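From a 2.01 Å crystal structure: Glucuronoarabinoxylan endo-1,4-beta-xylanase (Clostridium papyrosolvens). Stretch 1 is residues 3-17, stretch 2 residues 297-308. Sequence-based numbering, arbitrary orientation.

Stretch 1 (3-17) SDVTVNLGSTKQEIR
Stretch 2, residues 297-308: GYKRVDATATPN

The shortest polar contact between the two stretches joins side chains: Ser11 OG (chi1 t) donates to Asp302 OD2 at 2.6 Å. The same carboxylate oxygen lies 3.8 Å from Lys13 NZ, a long salt bridge reached by a lysine whose chi angles run m, m, t, t. Arg300, with chi1 and chi2 both t and chi3 p, directs NE to Gln14 OE1 (2.8 Å, 163° at the hydrogen). Gln14 sends its CA-to-CB bond away from the other stretch, but chi1 of 84° and chi2 of -92° bring the amide back to the edge of the guanidinium, near its plane, while Lys13 CG covers one face, 3.5 Å from Arg300 NH2.

These side chains decorate an antiparallel backbone ladder. Strand 299-303 runs against strand 5-8 at 144° and against strand 11-15 at 136°, the first stretch turning a corner at Leu9 and Gly10. That corner is a type I turn from Asn8 to Ser11, with phi/psi of -74/-13 at Leu9 and -95/-6 at Gly10; Ser11 N returns to Asn8 O at 3.2 Å, and Gly10 N donates to Asn8 OD1 at 3.0 Å. Asp302 spans the corner, its O accepting from Asn8 N (2.8 Å) and its N donating to Ser11 O (2.9 Å).

Beyond the turn, Lys13 N donates to Arg300 O (2.7 Å) and Arg300 N to Gln14 O (2.9 Å). Thr12 pairs with Val301 and Glu15 with Lys299 as non-hydrogen-bonded pairs, CA to CA 4.3 and 4.2 Å; the one-residue shift between them is a beta bulge, with Lys13 at phi/psi -124/-159 and Gln14 at -56/151. The ladder continues with Ile16 N to Tyr298 O (2.7 Å) and Gly297 N to Ile16 O (2.8 Å), both nearly linear at 174°. Gly297 has phi/psi 103/-14, where a CB would jam against the preceding carbonyl oxygen.

Toward the other end, Val7 and Ala303 form a non-hydrogen-bonded pair (CA to CA 4.3 Å). Thr304, chi1 m, then brings a side chain into the ladder: its OG1 accepts from Thr6 N at 2.9 Å, while its N donates to Thr6 O at 3.2 Å. Ser3 OG donates to Pro307 O at 3.0 Å.

Apolar packing completes the contact, which buries 1082 Å² in all. Val5 CG2 meets Pro307 CG at 3.5 Å. On the face shared by Val7, Val301 and Ala303, Val7 CG1 lies 4.1 Å from Val301 CG2, and Val7 CG2 is equally distant from Ala303 CB.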

# COMPACT_ATOMS: atom_id res chain seq x y z
N SER A 3 -3.67 21.92 -22.12
CA SER A 3 -2.27 21.64 -22.43
C SER A 3 -2.00 20.14 -22.59
O SER A 3 -2.63 19.32 -21.94
CB SER A 3 -1.36 22.23 -21.35
OG SER A 3 -1.09 21.26 -20.36
N ASP A 4 -1.05 19.80 -23.46
CA ASP A 4 -0.74 18.40 -23.75
C ASP A 4 -0.04 17.78 -22.56
O ASP A 4 0.62 18.47 -21.79
CB ASP A 4 0.20 18.27 -24.95
CG ASP A 4 -0.45 18.67 -26.26
OD1 ASP A 4 -1.66 18.96 -26.29
OD2 ASP A 4 0.28 18.67 -27.29
N VAL A 5 -0.18 16.47 -22.42
CA VAL A 5 0.63 15.72 -21.48
C VAL A 5 1.82 15.15 -22.24
O VAL A 5 1.66 14.54 -23.30
CB VAL A 5 -0.16 14.56 -20.85
CG1 VAL A 5 0.79 13.57 -20.16
CG2 VAL A 5 -1.16 15.09 -19.86
N THR A 6 3.02 15.37 -21.71
CA THR A 6 4.23 14.75 -22.23
C THR A 6 4.61 13.58 -21.35
O THR A 6 4.86 13.75 -20.16
CB THR A 6 5.39 15.76 -22.26
OG1 THR A 6 5.01 16.92 -23.01
CG2 THR A 6 6.62 15.14 -22.91
N VAL A 7 4.62 12.37 -21.91
CA VAL A 7 5.06 11.20 -21.15
C VAL A 7 6.48 10.87 -21.59
O VAL A 7 6.71 10.51 -22.76
CB VAL A 7 4.12 9.99 -21.35
CG1 VAL A 7 4.60 8.79 -20.54
CG2 VAL A 7 2.71 10.36 -20.94
N ASN A 8 7.45 11.02 -20.69
CA ASN A 8 8.82 10.76 -21.11
C ASN A 8 9.20 9.40 -20.60
O ASN A 8 9.52 9.22 -19.43
CB ASN A 8 9.77 11.82 -20.52
CG ASN A 8 11.23 11.57 -20.90
OD1 ASN A 8 11.53 10.75 -21.76
ND2 ASN A 8 12.14 12.29 -20.25
N LEU A 9 9.25 8.46 -21.53
CA LEU A 9 9.44 7.05 -21.21
C LEU A 9 10.88 6.80 -20.81
O LEU A 9 11.22 5.74 -20.28
CB LEU A 9 9.09 6.20 -22.43
CG LEU A 9 7.62 6.28 -22.85
CD1 LEU A 9 7.39 5.63 -24.21
CD2 LEU A 9 6.73 5.64 -21.77
N GLY A 10 11.72 7.80 -21.07
CA GLY A 10 13.15 7.67 -20.84
C GLY A 10 13.54 8.23 -19.50
O GLY A 10 14.71 8.11 -19.09
N SER A 11 12.59 8.84 -18.80
CA SER A 11 12.90 9.41 -17.49
C SER A 11 12.15 8.67 -16.39
O SER A 11 10.95 8.92 -16.16
CB SER A 11 12.53 10.90 -17.47
OG SER A 11 12.92 11.50 -16.25
N THR A 12 12.88 7.87 -15.63
CA THR A 12 12.29 7.00 -14.63
C THR A 12 12.39 7.56 -13.21
O THR A 12 13.31 8.28 -12.85
CB THR A 12 12.81 5.53 -14.68
OG1 THR A 12 14.25 5.50 -14.58
CG2 THR A 12 12.37 4.83 -15.96
N LYS A 13 11.40 7.20 -12.42
CA LYS A 13 11.09 7.70 -11.10
C LYS A 13 11.09 6.42 -10.30
O LYS A 13 11.88 5.53 -10.63
CB LYS A 13 9.77 8.45 -11.06
CG LYS A 13 9.80 9.69 -11.93
CD LYS A 13 11.06 10.47 -11.65
CE LYS A 13 10.98 11.87 -12.23
NZ LYS A 13 12.09 12.72 -11.71
N GLN A 14 10.45 6.40 -9.13
CA GLN A 14 10.47 5.22 -8.26
C GLN A 14 10.00 3.90 -8.90
O GLN A 14 9.19 3.88 -9.83
CB GLN A 14 9.62 5.47 -7.01
CG GLN A 14 8.12 5.20 -7.19
CD GLN A 14 7.31 6.44 -7.63
OE1 GLN A 14 7.81 7.31 -8.33
NE2 GLN A 14 6.06 6.50 -7.20
N GLU A 15 10.55 2.80 -8.41
CA GLU A 15 10.13 1.47 -8.84
C GLU A 15 8.83 1.09 -8.14
O GLU A 15 8.62 1.41 -6.97
CB GLU A 15 11.21 0.45 -8.48
CG GLU A 15 10.86 -0.98 -8.90
CD GLU A 15 12.00 -1.95 -8.61
OE1 GLU A 15 13.04 -1.50 -8.08
OE2 GLU A 15 11.85 -3.15 -8.90
N ILE A 16 7.93 0.43 -8.86
CA ILE A 16 6.65 0.06 -8.28
C ILE A 16 6.74 -1.32 -7.63
O ILE A 16 7.09 -2.30 -8.28
CB ILE A 16 5.53 0.07 -9.33
CG1 ILE A 16 5.44 1.46 -9.98
CG2 ILE A 16 4.20 -0.30 -8.68
CD1 ILE A 16 5.18 2.56 -8.96
N ARG A 17 6.47 -1.37 -6.33
CA ARG A 17 6.41 -2.64 -5.63
C ARG A 17 5.05 -3.32 -5.83
O ARG A 17 4.97 -4.54 -6.00
CB ARG A 17 6.73 -2.47 -4.14
CG ARG A 17 6.70 -3.77 -3.31
CD ARG A 17 7.68 -4.80 -3.87
NE ARG A 17 8.93 -4.15 -4.20
CZ ARG A 17 9.84 -4.64 -5.03
NH1 ARG A 17 9.65 -5.82 -5.61
NH2 ARG A 17 10.94 -3.95 -5.27
N GLY A 297 7.74 -4.14 -10.34
CA GLY A 297 8.93 -4.04 -11.16
C GLY A 297 8.84 -2.99 -12.24
O GLY A 297 9.85 -2.62 -12.82
N TYR A 298 7.63 -2.49 -12.50
CA TYR A 298 7.45 -1.32 -13.36
C TYR A 298 8.05 -0.12 -12.65
O TYR A 298 8.31 -0.15 -11.44
CB TYR A 298 5.97 -1.04 -13.60
CG TYR A 298 5.31 -1.87 -14.69
CD1 TYR A 298 5.62 -3.22 -14.85
CD2 TYR A 298 4.38 -1.31 -15.54
CE1 TYR A 298 5.01 -3.99 -15.83
CE2 TYR A 298 3.77 -2.05 -16.52
CZ TYR A 298 4.07 -3.39 -16.66
OH TYR A 298 3.46 -4.13 -17.64
N LYS A 299 8.33 0.93 -13.40
CA LYS A 299 8.78 2.17 -12.80
C LYS A 299 7.83 3.30 -13.18
O LYS A 299 7.31 3.34 -14.28
CB LYS A 299 10.20 2.48 -13.28
CG LYS A 299 11.21 1.48 -12.77
CD LYS A 299 12.59 1.75 -13.33
CE LYS A 299 13.59 0.75 -12.76
NZ LYS A 299 14.96 1.05 -13.27
N ARG A 300 7.61 4.24 -12.27
CA ARG A 300 6.94 5.45 -12.68
C ARG A 300 7.90 6.20 -13.61
O ARG A 300 9.13 6.12 -13.47
CB ARG A 300 6.55 6.29 -11.48
CG ARG A 300 5.78 7.53 -11.87
CD ARG A 300 5.28 8.26 -10.66
NE ARG A 300 6.33 9.04 -10.01
CZ ARG A 300 6.58 10.31 -10.28
NH1 ARG A 300 5.88 10.94 -11.20
NH2 ARG A 300 7.55 10.95 -9.63
N VAL A 301 7.34 6.92 -14.57
CA VAL A 301 8.13 7.79 -15.43
C VAL A 301 7.52 9.19 -15.43
O VAL A 301 6.37 9.36 -15.02
CB VAL A 301 8.21 7.26 -16.87
CG1 VAL A 301 8.83 5.87 -16.89
CG2 VAL A 301 6.81 7.22 -17.49
N ASP A 302 8.30 10.17 -15.87
CA ASP A 302 7.85 11.56 -15.91
C ASP A 302 6.69 11.76 -16.86
O ASP A 302 6.75 11.37 -18.01
CB ASP A 302 8.98 12.48 -16.37
CG ASP A 302 9.80 12.99 -15.22
OD1 ASP A 302 9.20 13.29 -14.17
OD2 ASP A 302 11.04 13.08 -15.38
N ALA A 303 5.64 12.40 -16.36
CA ALA A 303 4.50 12.77 -17.18
C ALA A 303 3.92 14.08 -16.66
O ALA A 303 3.90 14.32 -15.44
CB ALA A 303 3.44 11.68 -17.17
N THR A 304 3.45 14.93 -17.57
CA THR A 304 2.86 16.19 -17.12
C THR A 304 1.73 15.82 -16.16
O THR A 304 0.74 15.20 -16.57
CB THR A 304 2.29 16.91 -18.33
OG1 THR A 304 3.30 16.96 -19.35
CG2 THR A 304 1.83 18.33 -18.00
N ALA A 305 1.82 16.28 -14.91
CA ALA A 305 0.96 15.76 -13.84
C ALA A 305 -0.43 16.37 -13.70
O ALA A 305 -1.40 15.70 -13.27
CB ALA A 305 1.70 15.77 -12.49
N THR A 306 -0.53 17.65 -14.05
CA THR A 306 -1.79 18.39 -13.95
C THR A 306 -1.96 19.23 -15.21
O THR A 306 -1.74 20.45 -15.17
CB THR A 306 -1.78 19.35 -12.74
OG1 THR A 306 -0.70 20.29 -12.89
CG2 THR A 306 -1.56 18.60 -11.47
N PRO A 307 -2.31 18.58 -16.34
CA PRO A 307 -2.37 19.24 -17.65
C PRO A 307 -3.53 20.23 -17.78
O PRO A 307 -3.51 21.09 -18.66
CB PRO A 307 -2.59 18.08 -18.62
CG PRO A 307 -3.26 17.04 -17.80
CD PRO A 307 -2.66 17.15 -16.43
N ASN A 308 -4.52 20.10 -16.91
CA ASN A 308 -5.71 20.92 -16.99
C ASN A 308 -6.35 20.96 -15.63
O ASN A 308 -6.02 20.16 -14.76
CB ASN A 308 -6.68 20.33 -18.02
CG ASN A 308 -7.62 21.37 -18.62
OD1 ASN A 308 -7.56 22.56 -18.30
ND2 ASN A 308 -8.51 20.91 -19.51